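Isomerase/lactonizing enzyme (Agrobacterium fabrum str. C58, PDB 2NQL) belongs to the enolase superfamily, as a member of the mandelate racemase/muconate lactonizing enzyme family, and carries a sodium ion in its barrel domain. Local coordinates at residues S52-M57 and A320-A325; D104-M109 and D121-L126; D132-E137 and R143-G148; S158-R163 and E170-W175; A213-N218 and E226-M231. All blocks are in the same frame, centred on the assembly; numbering follows the deposited sequence.

Contact 1. Residues S52-M57 and A320-A325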
# COMPACT_ATOMS: atom_id res chain seq x y z
N SER A 52 -15.92 9.66 5.53
CA SER A 52 -15.22 9.49 4.26
C SER A 52 -14.49 10.79 3.96
O SER A 52 -14.74 11.82 4.60
CB SER A 52 -16.20 9.16 3.12
OG SER A 52 -17.14 10.19 2.94
N VAL A 53 -13.58 10.73 2.99
CA VAL A 53 -12.84 11.92 2.58
C VAL A 53 -13.41 12.40 1.27
O VAL A 53 -13.52 11.62 0.33
CB VAL A 53 -11.32 11.61 2.39
CG1 VAL A 53 -10.60 12.77 1.62
CG2 VAL A 53 -10.66 11.38 3.77
N LEU A 54 -13.74 13.69 1.20
CA LEU A 54 -14.28 14.29 -0.02
C LEU A 54 -13.27 15.27 -0.61
O LEU A 54 -12.57 15.96 0.15
CB LEU A 54 -15.57 15.06 0.30
CG LEU A 54 -16.79 14.15 0.54
CD1 LEU A 54 -17.85 14.94 1.30
CD2 LEU A 54 -17.33 13.72 -0.81
N VAL A 55 -13.21 15.36 -1.94
CA VAL A 55 -12.34 16.36 -2.59
C VAL A 55 -13.18 17.25 -3.51
O VAL A 55 -13.94 16.73 -4.31
CB VAL A 55 -11.21 15.67 -3.43
CG1 VAL A 55 -10.46 16.70 -4.28
CG2 VAL A 55 -10.23 14.97 -2.48
N ARG A 56 -13.07 18.56 -3.33
CA ARG A 56 -13.63 19.52 -4.28
C ARG A 56 -12.50 20.11 -5.12
O ARG A 56 -11.55 20.70 -4.56
CB ARG A 56 -14.35 20.64 -3.55
CG ARG A 56 -14.99 21.69 -4.51
CD ARG A 56 -15.94 22.65 -3.80
NE ARG A 56 -15.31 23.43 -2.74
CZ ARG A 56 -15.97 23.99 -1.73
NH1 ARG A 56 -17.30 23.87 -1.62
NH2 ARG A 56 -15.31 24.69 -0.83
N MET A 57 -12.64 19.95 -6.43
CA MET A 57 -11.64 20.33 -7.41
C MET A 57 -12.29 21.37 -8.32
O MET A 57 -13.38 21.13 -8.85
CB MET A 57 -11.21 19.11 -8.22
CG MET A 57 -9.95 19.32 -9.09
SD MET A 57 -9.46 17.87 -10.01
CE MET A 57 -8.71 16.87 -8.70
N ALA A 320 -20.54 8.83 1.15
CA ALA A 320 -21.57 9.87 0.98
C ALA A 320 -22.41 9.64 -0.28
O ALA A 320 -23.53 10.14 -0.39
CB ALA A 320 -20.92 11.25 0.93
N GLY A 321 -21.87 8.87 -1.22
CA GLY A 321 -22.56 8.62 -2.47
C GLY A 321 -21.76 9.08 -3.68
O GLY A 321 -22.12 8.77 -4.80
N ILE A 322 -20.67 9.84 -3.45
CA ILE A 322 -19.85 10.39 -4.57
C ILE A 322 -19.05 9.27 -5.28
O ILE A 322 -19.16 9.10 -6.52
CB ILE A 322 -18.90 11.55 -4.07
CG1 ILE A 322 -19.68 12.76 -3.48
CG2 ILE A 322 -17.87 11.96 -5.15
CD1 ILE A 322 -20.66 13.43 -4.41
N PHE A 323 -18.26 8.50 -4.53
CA PHE A 323 -17.64 7.33 -5.14
C PHE A 323 -18.60 6.22 -5.57
O PHE A 323 -18.31 5.50 -6.51
CB PHE A 323 -16.37 6.82 -4.43
CG PHE A 323 -16.59 6.25 -3.03
CD1 PHE A 323 -17.29 5.06 -2.82
CD2 PHE A 323 -15.99 6.87 -1.94
CE1 PHE A 323 -17.43 4.52 -1.51
CE2 PHE A 323 -16.12 6.36 -0.64
CZ PHE A 323 -16.84 5.18 -0.42
N LEU A 324 -19.76 6.13 -4.93
CA LEU A 324 -20.75 5.17 -5.43
C LEU A 324 -21.26 5.60 -6.82
O LEU A 324 -21.36 4.78 -7.72
CB LEU A 324 -21.92 5.02 -4.46
CG LEU A 324 -23.01 4.05 -4.95
CD1 LEU A 324 -22.47 2.66 -5.17
CD2 LEU A 324 -24.17 4.05 -3.94
N ALA A 325 -21.57 6.88 -6.99
CA ALA A 325 -22.00 7.39 -8.28
C ALA A 325 -20.94 7.15 -9.35
O ALA A 325 -21.26 6.69 -10.44
CB ALA A 325 -22.35 8.84 -8.20
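A small, buried apolar contact between domains sets Leu54, on strand 50-59 of the N-terminal domain, against Ile322, in the first turn of helix 322-331 from the C-terminal domain. Leu54 CD2 lies 3.7 Å from Ile322 CG1, and the two side chains cross at about a right angle, a methyl of one resting on the stem of the other. Leu54 keeps CG beside its backbone N (chi1 -75°), which carries a side chain that starts out along the flank of the strand over to the helix. In the enolase superfamily an N-terminal alpha+beta domain packs against a modified TIM barrel, and this antiparallel strand meets the barrel domain just where a helix begins. Gly321 is the N-cap residue; its phi of 121° is one that a residue with a CB could hardly adopt. Beside the leucine, Ser52 and Ala320 face each other, Ser52 OG being 4.4 Å from Ala320 CB, a loose approach between two small side chains. What joins them is Glu68 of strand 64-70: its OE2 accepts hydrogen bonds from both Ser52 OG and Ala320 N, while OE1 takes one from Phe323 N at the start of the helix.

Contact 2. Residues D104-M109 and D121-L126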
# COMPACT_ATOMS: atom_id res chain seq x y z
N ASP A 104 0.49 9.79 -14.24
CA ASP A 104 1.59 10.63 -13.74
C ASP A 104 1.72 10.63 -12.22
O ASP A 104 2.82 10.52 -11.68
CB ASP A 104 1.48 12.06 -14.26
CG ASP A 104 1.85 12.18 -15.74
OD1 ASP A 104 2.33 11.18 -16.33
OD2 ASP A 104 1.60 13.25 -16.31
N LEU A 105 0.58 10.76 -11.53
CA LEU A 105 0.59 10.77 -10.06
C LEU A 105 1.01 9.43 -9.51
O LEU A 105 1.80 9.38 -8.56
CB LEU A 105 -0.81 11.17 -9.50
CG LEU A 105 -1.35 12.54 -9.90
CD1 LEU A 105 -2.75 12.78 -9.28
CD2 LEU A 105 -0.40 13.66 -9.53
N TYR A 106 0.48 8.35 -10.09
CA TYR A 106 0.87 7.01 -9.71
C TYR A 106 2.38 6.80 -9.84
O TYR A 106 3.05 6.29 -8.92
CB TYR A 106 0.11 5.96 -10.53
CG TYR A 106 0.39 4.54 -10.11
CD1 TYR A 106 -0.26 3.97 -9.02
CD2 TYR A 106 1.28 3.74 -10.85
CE1 TYR A 106 0.00 2.64 -8.65
CE2 TYR A 106 1.55 2.44 -10.48
CZ TYR A 106 0.91 1.88 -9.41
OH TYR A 106 1.19 0.58 -9.09
N ASP A 107 2.90 7.21 -10.99
CA ASP A 107 4.35 7.11 -11.25
C ASP A 107 5.27 7.82 -10.25
O ASP A 107 6.43 7.41 -10.12
CB ASP A 107 4.66 7.62 -12.66
CG ASP A 107 4.26 6.65 -13.73
OD1 ASP A 107 3.85 5.51 -13.40
OD2 ASP A 107 4.36 7.01 -14.91
N MET A 108 4.78 8.85 -9.57
CA MET A 108 5.61 9.63 -8.63
C MET A 108 6.19 8.76 -7.50
O MET A 108 7.29 9.02 -7.04
CB MET A 108 4.87 10.82 -8.03
CG MET A 108 4.48 11.92 -9.03
SD MET A 108 4.28 13.51 -8.25
CE MET A 108 2.74 13.20 -7.33
N MET A 109 5.43 7.75 -7.06
CA MET A 109 5.79 7.01 -5.86
C MET A 109 5.84 5.51 -6.05
O MET A 109 6.13 4.79 -5.11
CB MET A 109 4.83 7.39 -4.71
CG MET A 109 4.99 8.83 -4.19
SD MET A 109 6.60 9.19 -3.41
CE MET A 109 6.26 8.65 -1.73
N ASP A 121 -5.86 5.30 -2.57
CA ASP A 121 -7.11 5.91 -2.07
C ASP A 121 -7.13 7.39 -2.49
O ASP A 121 -8.12 7.90 -3.03
CB ASP A 121 -7.19 5.87 -0.53
CG ASP A 121 -7.68 4.54 0.03
OD1 ASP A 121 -8.04 3.61 -0.72
OD2 ASP A 121 -7.63 4.45 1.29
N ALA A 122 -6.01 8.07 -2.24
CA ALA A 122 -5.89 9.49 -2.56
C ALA A 122 -6.05 9.74 -4.05
O ALA A 122 -6.78 10.67 -4.44
CB ALA A 122 -4.55 10.07 -2.04
N LEU A 123 -5.38 8.93 -4.86
CA LEU A 123 -5.46 9.04 -6.31
C LEU A 123 -6.88 8.81 -6.79
O LEU A 123 -7.32 9.46 -7.72
CB LEU A 123 -4.51 8.10 -7.00
CG LEU A 123 -2.99 8.23 -6.70
CD1 LEU A 123 -2.19 7.28 -7.64
CD2 LEU A 123 -2.51 9.68 -6.81
N ALA A 124 -7.59 7.89 -6.13
CA ALA A 124 -8.98 7.57 -6.48
C ALA A 124 -9.87 8.81 -6.36
O ALA A 124 -10.64 9.13 -7.30
CB ALA A 124 -9.49 6.41 -5.59
N ALA A 125 -9.75 9.52 -5.24
CA ALA A 125 -10.53 10.73 -5.05
C ALA A 125 -10.24 11.81 -6.10
O ALA A 125 -11.16 12.43 -6.65
CB ALA A 125 -10.39 11.26 -3.62
N LEU A 126 -8.96 12.01 -6.41
CA LEU A 126 -8.58 12.99 -7.42
C LEU A 126 -9.05 12.60 -8.81
O LEU A 126 -9.42 13.46 -9.60
CB LEU A 126 -7.04 13.15 -7.42
CG LEU A 126 -6.51 13.73 -6.11
CD1 LEU A 126 -4.94 13.65 -6.05
CD2 LEU A 126 -6.99 15.18 -5.77
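Leu105 and Leu123 face each other across two antiparallel helices, part of the helical portion of the N-terminal domain that accompanies its antiparallel sheet in this superfamily. The segment axes approach to 10.7 Å at an angle of 164°, a spacing wide enough for leucine side chains to fill the interface from both sides. From CB, Leu123 heads for the other helix, and at CG it forks, so that each methyl serves a different neighbour. CD2 settles 3.5 Å from Leu105 CB, the two leucines running alongside one another, head to tail. CD1 takes the other side and nestles against the backbone of Tyr106, 3.7 Å from its CA, with the tyrosine CB at 3.9 Å. Tyr106 has CG anti to its own backbone N (chi1 -176°), which sends the ring off along the flank of the helix, and Leu123 CD1 lies at the ring edge, near its plane. A branched aliphatic chain suits this place because one residue can reach two neighbours at once. Tyrosine suits its own place too: its CB lies in the apolar layer, while its OH hydrogen-bonds Glu246 of the second subunit. One turn further along helix 117-138, Leu126, which also packs on Val55 and Met57 of the sheet, places its CD1 4.0 Å from Leu105 CD1.

Contact 3. Residues D132-E137 and R143-G148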
# COMPACT_ATOMS: atom_id res chain seq x y z
N ASP A 132 -15.21 13.91 -13.29
CA ASP A 132 -16.44 14.74 -13.08
C ASP A 132 -16.30 16.04 -13.87
O ASP A 132 -17.18 16.44 -14.63
CB ASP A 132 -16.63 15.01 -11.59
CG ASP A 132 -17.96 15.70 -11.26
OD1 ASP A 132 -18.87 15.76 -12.13
OD2 ASP A 132 -18.11 16.17 -10.11
N ILE A 133 -15.16 16.71 -13.71
CA ILE A 133 -14.85 17.94 -14.46
C ILE A 133 -14.84 17.69 -15.98
O ILE A 133 -15.46 18.46 -16.73
CB ILE A 133 -13.53 18.60 -13.95
CG1 ILE A 133 -13.74 19.19 -12.55
CG2 ILE A 133 -13.09 19.73 -14.89
CD1 ILE A 133 -12.44 19.52 -11.80
N ALA A 134 -14.17 16.63 -16.41
CA ALA A 134 -14.06 16.28 -17.84
C ALA A 134 -15.47 16.17 -18.44
O ALA A 134 -15.74 16.71 -19.52
CB ALA A 134 -13.29 14.95 -18.02
N GLY A 135 -16.35 15.50 -17.71
CA GLY A 135 -17.72 15.27 -18.21
C GLY A 135 -18.49 16.56 -18.31
O GLY A 135 -19.09 16.84 -19.35
N GLN A 136 -18.48 17.35 -17.24
CA GLN A 136 -19.12 18.67 -17.22
C GLN A 136 -18.65 19.58 -18.35
O GLN A 136 -19.48 20.21 -19.02
CB GLN A 136 -18.90 19.37 -15.90
CG GLN A 136 -19.71 18.76 -14.74
CD GLN A 136 -19.52 19.55 -13.48
OE1 GLN A 136 -19.82 20.75 -13.44
NE2 GLN A 136 -19.01 18.90 -12.43
N GLU A 137 -17.34 19.65 -18.55
CA GLU A 137 -16.76 20.44 -19.64
C GLU A 137 -17.16 19.93 -21.03
O GLU A 137 -17.35 20.73 -21.96
CB GLU A 137 -15.23 20.49 -19.50
CG GLU A 137 -14.81 21.43 -18.36
CD GLU A 137 -13.28 21.51 -18.13
OE1 GLU A 137 -12.56 20.53 -18.38
OE2 GLU A 137 -12.83 22.59 -17.67
N ARG A 143 -20.17 8.18 -18.11
CA ARG A 143 -20.34 6.98 -18.90
C ARG A 143 -20.34 7.24 -20.40
O ARG A 143 -19.79 6.44 -21.16
CB ARG A 143 -21.54 6.13 -18.45
CG ARG A 143 -22.94 6.74 -18.68
CD ARG A 143 -23.95 5.91 -17.89
NE ARG A 143 -25.33 6.42 -17.88
CZ ARG A 143 -25.76 7.45 -17.16
NH1 ARG A 143 -24.92 8.15 -16.39
NH2 ARG A 143 -27.04 7.80 -17.22
N ASP A 144 -20.94 8.36 -20.80
CA ASP A 144 -20.93 8.79 -22.20
C ASP A 144 -19.53 9.10 -22.66
O ASP A 144 -19.08 8.61 -23.70
CB ASP A 144 -21.85 9.99 -22.41
CG ASP A 144 -23.20 9.60 -23.00
OD1 ASP A 144 -23.36 8.45 -23.48
OD2 ASP A 144 -24.12 10.45 -22.98
N LEU A 145 -18.82 9.88 -21.86
CA LEU A 145 -17.41 10.20 -22.11
C LEU A 145 -16.51 8.98 -22.24
O LEU A 145 -15.56 8.98 -23.02
CB LEU A 145 -16.91 11.13 -21.01
CG LEU A 145 -15.71 12.03 -21.28
CD1 LEU A 145 -15.94 12.96 -22.44
CD2 LEU A 145 -15.45 12.81 -20.02
N LEU A 146 -16.83 7.92 -21.50
CA LEU A 146 -16.13 6.64 -21.54
C LEU A 146 -16.57 5.73 -22.71
O LEU A 146 -16.18 4.57 -22.76
CB LEU A 146 -16.33 5.91 -20.20
CG LEU A 146 -15.57 6.42 -18.97
CD1 LEU A 146 -15.98 5.60 -17.76
CD2 LEU A 146 -14.07 6.33 -19.19
N GLY A 147 -17.41 6.26 -23.60
CA GLY A 147 -17.83 5.50 -24.79
C GLY A 147 -19.28 5.02 -24.78
O GLY A 147 -19.73 4.35 -25.72
N GLY A 148 -20.01 5.36 -23.71
CA GLY A 148 -21.40 4.92 -23.56
C GLY A 148 -21.56 3.87 -22.48
O GLY A 148 -20.74 2.97 -22.34
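The backbones of helix 117-138 and the short helix 142-145 come close where Gly135 faces Leu145, their CA atoms 6.4 Å apart. Across this close approach Leu145 sets one methyl against the long helix: CD2 rests 3.6 Å from Ala134 CB and 3.7 Å from Gly135 N. With CG anti to the backbone N (chi1 -157°), the leucine reaches across to a place where alanine and glycine present a low surface that lets it touch the main chain. Trp131 and Ala138 of the same helix also pack on it. The short helix ends in a Schellman motif, with Gly148 N bonded to Arg143 O at 2.8 Å and Gly147 N to Asp144 O at 2.9 Å. Gly147, the C-prime residue, has phi 108°, a backbone angle at which a CB would clash with the preceding carbonyl O. Within the long helix, Gln136 NE2 donates to Asp132 OD1 at 3.2 Å, approaching from above the carboxylate plane; Trp66 N and Leu373 N also bond this buried carboxylate.

Contact 4. Residues S158-R163 and E170-W175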
# COMPACT_ATOMS: atom_id res chain seq x y z
N SER A 158 -27.16 -6.39 0.28
CA SER A 158 -26.08 -6.72 1.16
C SER A 158 -26.42 -6.09 2.50
O SER A 158 -26.92 -4.96 2.58
CB SER A 158 -24.80 -6.11 0.58
OG SER A 158 -23.67 -6.59 1.24
N GLY A 159 -26.16 -6.83 3.57
CA GLY A 159 -26.34 -6.29 4.91
C GLY A 159 -27.66 -6.81 5.42
O GLY A 159 -28.72 -6.43 4.91
N LEU A 160 -27.60 -7.69 6.41
CA LEU A 160 -28.80 -8.12 7.12
C LEU A 160 -28.60 -7.81 8.60
O LEU A 160 -28.27 -8.71 9.37
CB LEU A 160 -29.07 -9.62 6.87
CG LEU A 160 -29.35 -10.08 5.43
CD1 LEU A 160 -29.35 -11.59 5.34
CD2 LEU A 160 -30.66 -9.49 4.85
N PRO A 161 -28.77 -6.52 8.99
CA PRO A 161 -28.47 -6.14 10.36
C PRO A 161 -29.60 -6.52 11.31
O PRO A 161 -30.34 -5.64 11.83
CB PRO A 161 -28.29 -4.62 10.28
CG PRO A 161 -29.14 -4.20 9.11
CD PRO A 161 -29.23 -5.37 8.18
N GLU A 162 -29.74 -7.82 11.54
CA GLU A 162 -30.60 -8.32 12.61
C GLU A 162 -29.87 -9.28 13.55
O GLU A 162 -28.90 -9.95 13.15
CB GLU A 162 -31.88 -8.94 12.04
CG GLU A 162 -32.94 -7.89 11.58
CD GLU A 162 -33.68 -7.25 12.75
OE1 GLU A 162 -33.39 -7.60 13.91
OE2 GLU A 162 -34.56 -6.39 12.50
N ARG A 163 -30.32 -9.34 14.79
CA ARG A 163 -29.63 -10.08 15.84
C ARG A 163 -29.82 -11.60 15.72
O ARG A 163 -28.92 -12.37 16.06
CB ARG A 163 -30.11 -9.57 17.21
CG ARG A 163 -29.21 -9.94 18.38
CD ARG A 163 -29.76 -9.37 19.71
NE ARG A 163 -31.05 -9.97 20.12
CZ ARG A 163 -32.23 -9.34 20.07
NH1 ARG A 163 -32.31 -8.10 19.63
NH2 ARG A 163 -33.35 -9.96 20.48
N GLU A 170 -36.19 -12.84 7.74
CA GLU A 170 -37.37 -12.00 7.57
C GLU A 170 -37.02 -10.69 6.90
O GLU A 170 -37.78 -10.19 6.06
CB GLU A 170 -38.08 -11.79 8.90
CG GLU A 170 -38.64 -13.09 9.48
CD GLU A 170 -39.95 -13.56 8.84
OE1 GLU A 170 -40.51 -12.86 7.97
OE2 GLU A 170 -40.42 -14.64 9.24
N LEU A 171 -35.86 -10.14 7.25
CA LEU A 171 -35.33 -8.98 6.55
C LEU A 171 -35.02 -9.26 5.07
O LEU A 171 -35.30 -8.43 4.21
CB LEU A 171 -34.12 -8.42 7.30
CG LEU A 171 -33.75 -6.96 7.04
CD1 LEU A 171 -34.92 -6.00 7.30
CD2 LEU A 171 -32.58 -6.62 7.95
N ALA A 172 -34.47 -10.44 4.78
CA ALA A 172 -34.16 -10.81 3.40
C ALA A 172 -35.45 -10.96 2.61
O ALA A 172 -35.55 -10.51 1.46
CB ALA A 172 -33.32 -12.13 3.34
N LYS A 173 -36.46 -11.55 3.24
CA LYS A 173 -37.74 -11.76 2.57
C LYS A 173 -38.42 -10.43 2.28
O LYS A 173 -39.05 -10.27 1.23
CB LYS A 173 -38.65 -12.65 3.43
CG LYS A 173 -39.91 -13.17 2.71
CD LYS A 173 -40.78 -13.97 3.70
CE LYS A 173 -42.16 -14.29 3.12
NZ LYS A 173 -42.06 -15.22 1.96
N TYR A 174 -38.31 -9.50 3.23
CA TYR A 174 -38.81 -8.14 3.04
C TYR A 174 -38.22 -7.50 1.78
O TYR A 174 -38.95 -6.92 0.95
CB TYR A 174 -38.50 -7.28 4.28
CG TYR A 174 -38.84 -5.82 4.09
CD1 TYR A 174 -40.16 -5.37 4.19
CD2 TYR A 174 -37.85 -4.90 3.75
CE1 TYR A 174 -40.47 -4.02 3.99
CE2 TYR A 174 -38.15 -3.56 3.55
CZ TYR A 174 -39.45 -3.13 3.66
OH TYR A 174 -39.71 -1.82 3.46
N TRP A 175 -36.90 -7.62 1.64
CA TRP A 175 -36.21 -7.13 0.44
C TRP A 175 -36.57 -7.87 -0.84
O TRP A 175 -36.70 -7.25 -1.89
CB TRP A 175 -34.68 -7.00 0.68
CG TRP A 175 -34.41 -5.79 1.53
CD1 TRP A 175 -34.19 -5.75 2.89
CD2 TRP A 175 -34.47 -4.42 1.10
NE1 TRP A 175 -34.07 -4.45 3.31
CE2 TRP A 175 -34.24 -3.62 2.25
CE3 TRP A 175 -34.66 -3.80 -0.14
CZ2 TRP A 175 -34.21 -2.21 2.18
CZ3 TRP A 175 -34.63 -2.39 -0.20
CH2 TRP A 175 -34.40 -1.62 0.95
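This contact belongs to the first beta-alpha step of the modified TIM barrel: the loop that leaves strand 152-158 folds back on helix 165-177, the helix that follows it. Pro161 is the centre of an inverse gamma turn, closed by Glu162 N bonding to Leu160 O at 2.8 Å, and this tight bend brings three consecutive side chains of the loop against the helix. Leu171 meets two of them with a single methyl. Its CD2 lies 3.6 Å from Pro161 CD and 3.9 Å from Glu162 CG, crossing both side chains at about a right angle. The leucine points CG anti to the backbone N (chi1 -158°), bringing that methyl over to the turn. Leu160 reaches the helix beside it: its CD2 lies 3.9 Å from Ala172 N and 4.0 Å from Ala172 CB. Alanine is small enough for the leucine methyl to rest against the helix backbone, and its own methyl also touches Leu201 and Leu205 of helix 194-205. Glu162 contributes only its aliphatic stem here, while its main-chain O accepts a hydrogen bond from Arg168 on the same helix. Between the two segments, then, the loop rests on the helix by apolar contact, the Arg168 bond adds a polar tie, and the inverse gamma turn fixes the bend from within.

Contact 5. Residues A213-N218 and E226-M231. With SO4 (sulfate ion), chain D.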
# COMPACT_ATOMS: atom_id res chain seq x y z
N ALA A 213 -22.17 -15.98 -0.22
CA ALA A 213 -21.54 -15.98 1.09
C ALA A 213 -20.26 -15.17 1.08
O ALA A 213 -19.33 -15.49 0.34
CB ALA A 213 -21.24 -17.40 1.54
N ASP A 214 -20.24 -14.13 1.91
CA ASP A 214 -19.00 -13.41 2.17
C ASP A 214 -18.25 -14.09 3.34
O ASP A 214 -18.63 -14.00 4.52
CB ASP A 214 -19.28 -11.92 2.43
CG ASP A 214 -18.03 -11.13 2.88
OD1 ASP A 214 -16.89 -11.60 2.63
OD2 ASP A 214 -18.19 -10.06 3.49
N MET A 215 -17.17 -14.76 2.97
CA MET A 215 -16.42 -15.59 3.89
C MET A 215 -15.42 -14.80 4.70
O MET A 215 -14.82 -15.33 5.65
CB MET A 215 -15.74 -16.72 3.13
CG MET A 215 -16.75 -17.72 2.58
SD MET A 215 -15.90 -19.08 1.81
CE MET A 215 -15.39 -19.98 3.29
N HIS A 216 -15.23 -13.53 4.33
CA HIS A 216 -14.64 -12.53 5.20
C HIS A 216 -13.24 -12.94 5.65
O HIS A 216 -12.87 -12.71 6.81
CB HIS A 216 -15.54 -12.27 6.42
CG HIS A 216 -15.79 -10.83 6.68
ND1 HIS A 216 -16.77 -10.11 6.04
CD2 HIS A 216 -15.16 -9.96 7.50
CE1 HIS A 216 -16.75 -8.86 6.46
NE2 HIS A 216 -15.78 -8.74 7.35
N TRP A 217 -12.48 -13.54 4.73
CA TRP A 217 -11.01 -13.72 4.83
C TRP A 217 -10.42 -14.72 5.85
O TRP A 217 -9.45 -15.40 5.53
CB TRP A 217 -10.27 -12.38 4.94
CG TRP A 217 -10.58 -11.39 3.88
CD1 TRP A 217 -10.03 -11.34 2.61
CD2 TRP A 217 -11.46 -10.28 3.97
NE1 TRP A 217 -10.53 -10.26 1.92
CE2 TRP A 217 -11.42 -9.60 2.73
CE3 TRP A 217 -12.31 -9.79 4.99
CZ2 TRP A 217 -12.18 -8.45 2.47
CZ3 TRP A 217 -13.07 -8.65 4.73
CH2 TRP A 217 -12.98 -7.99 3.48
N ASN A 218 -10.95 -14.76 7.07
CA ASN A 218 -10.24 -15.35 8.21
C ASN A 218 -10.39 -16.87 8.30
O ASN A 218 -10.93 -17.42 9.27
CB ASN A 218 -10.51 -14.61 9.53
CG ASN A 218 -11.98 -14.63 9.96
OD1 ASN A 218 -12.89 -14.68 9.14
ND2 ASN A 218 -12.20 -14.58 11.28
N GLU A 226 -13.77 -26.54 3.43
CA GLU A 226 -14.71 -27.25 4.29
C GLU A 226 -16.05 -26.53 4.40
O GLU A 226 -17.12 -27.16 4.30
CB GLU A 226 -14.13 -27.42 5.69
CG GLU A 226 -13.10 -28.52 5.83
CD GLU A 226 -12.42 -28.48 7.19
OE1 GLU A 226 -13.08 -28.09 8.18
OE2 GLU A 226 -11.23 -28.85 7.27
N LEU A 227 -15.99 -25.22 4.63
CA LEU A 227 -17.17 -24.41 4.82
C LEU A 227 -17.94 -24.27 3.50
O LEU A 227 -19.19 -24.29 3.47
CB LEU A 227 -16.77 -23.05 5.41
CG LEU A 227 -16.28 -23.01 6.87
CD1 LEU A 227 -15.69 -21.65 7.20
CD2 LEU A 227 -17.40 -23.38 7.88
N ILE A 228 -17.20 -24.14 2.40
CA ILE A 228 -17.81 -24.06 1.07
C ILE A 228 -18.55 -25.36 0.75
O ILE A 228 -19.68 -25.32 0.25
CB ILE A 228 -16.77 -23.69 0.00
CG1 ILE A 228 -16.30 -22.24 0.19
CG2 ILE A 228 -17.32 -23.86 -1.41
CD1 ILE A 228 -15.09 -21.86 -0.66
N ALA A 229 -17.93 -26.50 1.06
CA ALA A 229 -18.58 -27.82 1.01
C ALA A 229 -19.87 -27.92 1.84
O ALA A 229 -20.86 -28.49 1.37
CB ALA A 229 -17.59 -28.92 1.39
N GLU A 230 -19.86 -27.35 3.06
CA GLU A 230 -21.04 -27.32 3.94
C GLU A 230 -22.17 -26.48 3.36
O GLU A 230 -23.36 -26.77 3.56
CB GLU A 230 -20.67 -26.76 5.32
CG GLU A 230 -20.14 -27.79 6.32
CD GLU A 230 -19.73 -27.16 7.64
OE1 GLU A 230 -20.54 -26.43 8.26
OE2 GLU A 230 -18.57 -27.39 8.07
N MET A 231 -21.80 -25.42 2.64
CA MET A 231 -22.78 -24.52 2.03
C MET A 231 -23.30 -25.00 0.68
O MET A 231 -24.41 -24.64 0.27
CB MET A 231 -22.20 -23.12 1.91
CG MET A 231 -22.04 -22.45 3.27
SD MET A 231 -21.51 -20.73 3.05
CE MET A 231 -20.06 -20.96 2.00
S SO4 D . -15.70 -5.05 6.65
O1 SO4 D . -14.33 -4.53 6.62
O2 SO4 D . -15.78 -5.98 7.78
O3 SO4 D . -16.66 -3.96 6.82
O4 SO4 D . -15.96 -5.75 5.40
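His216 NE2 donates a hydrogen bond to O2 of a sulfate ion at 2.8 Å, with the oxygen at the edge of the imidazole and in its plane. On the other side of the ring ND1 donates to Asp214 OD2 at 2.9 Å, meeting it from above the carboxylate plane, so the imidazole is gripped at both nitrogens. One face is covered by the Trp217 indole, whose CZ3 stands 3.7 Å above the ring centre; Trp217 NE1 is itself hydrogen-bonded to Glu267. Tyr46 OH also bonds the sulfate, which probably came from the crystallisation liquor. Away from this polar end, the segment joins the barrel wall to the outer helix that follows it. Strand 210-214 and helix 221-231 are the first two elements of a beta-alpha-beta unit, and apolar side chains seal the seam between them. Met215, just past the end of the strand, bends at its last torsion (chi3 77°), laying SD 3.6 Å from Ile228 CG1 and CE 4.0 Å from Leu227 CB. An unbranched, flexible thioether can touch two neighbouring helix residues at once. At the end of 226-231, Met231 places SD 3.7 Å from Ala213 CB on the strand, the alanine being small enough to admit the thioether; the Met231 side chain also packs on Phe185 of strand 182-186.

Contacts 1, 2 and 3 form a connected group around strand 50-59. Val55 packs on Ala125 and Leu126 of contact 2, Met57 CE lies 3.6 Å from Leu126 O, and Met57 O is 3.5 Å from Ile133 CD1 of contact 3. Contacts 2 and 3 share helix 117-138, with centres 20 Å apart. Contacts 4 and 5 belong to the barrel, their centres 19 Å apart and nearest atoms about 7 Å apart; contact 5 lies about 32 Å, centre to centre, from contact 1. The sodium ion, bound by Glu240 and Glu266, lies about 10 Å from the Met215 side chain of contact 5, and Asp214 packs on Glu240.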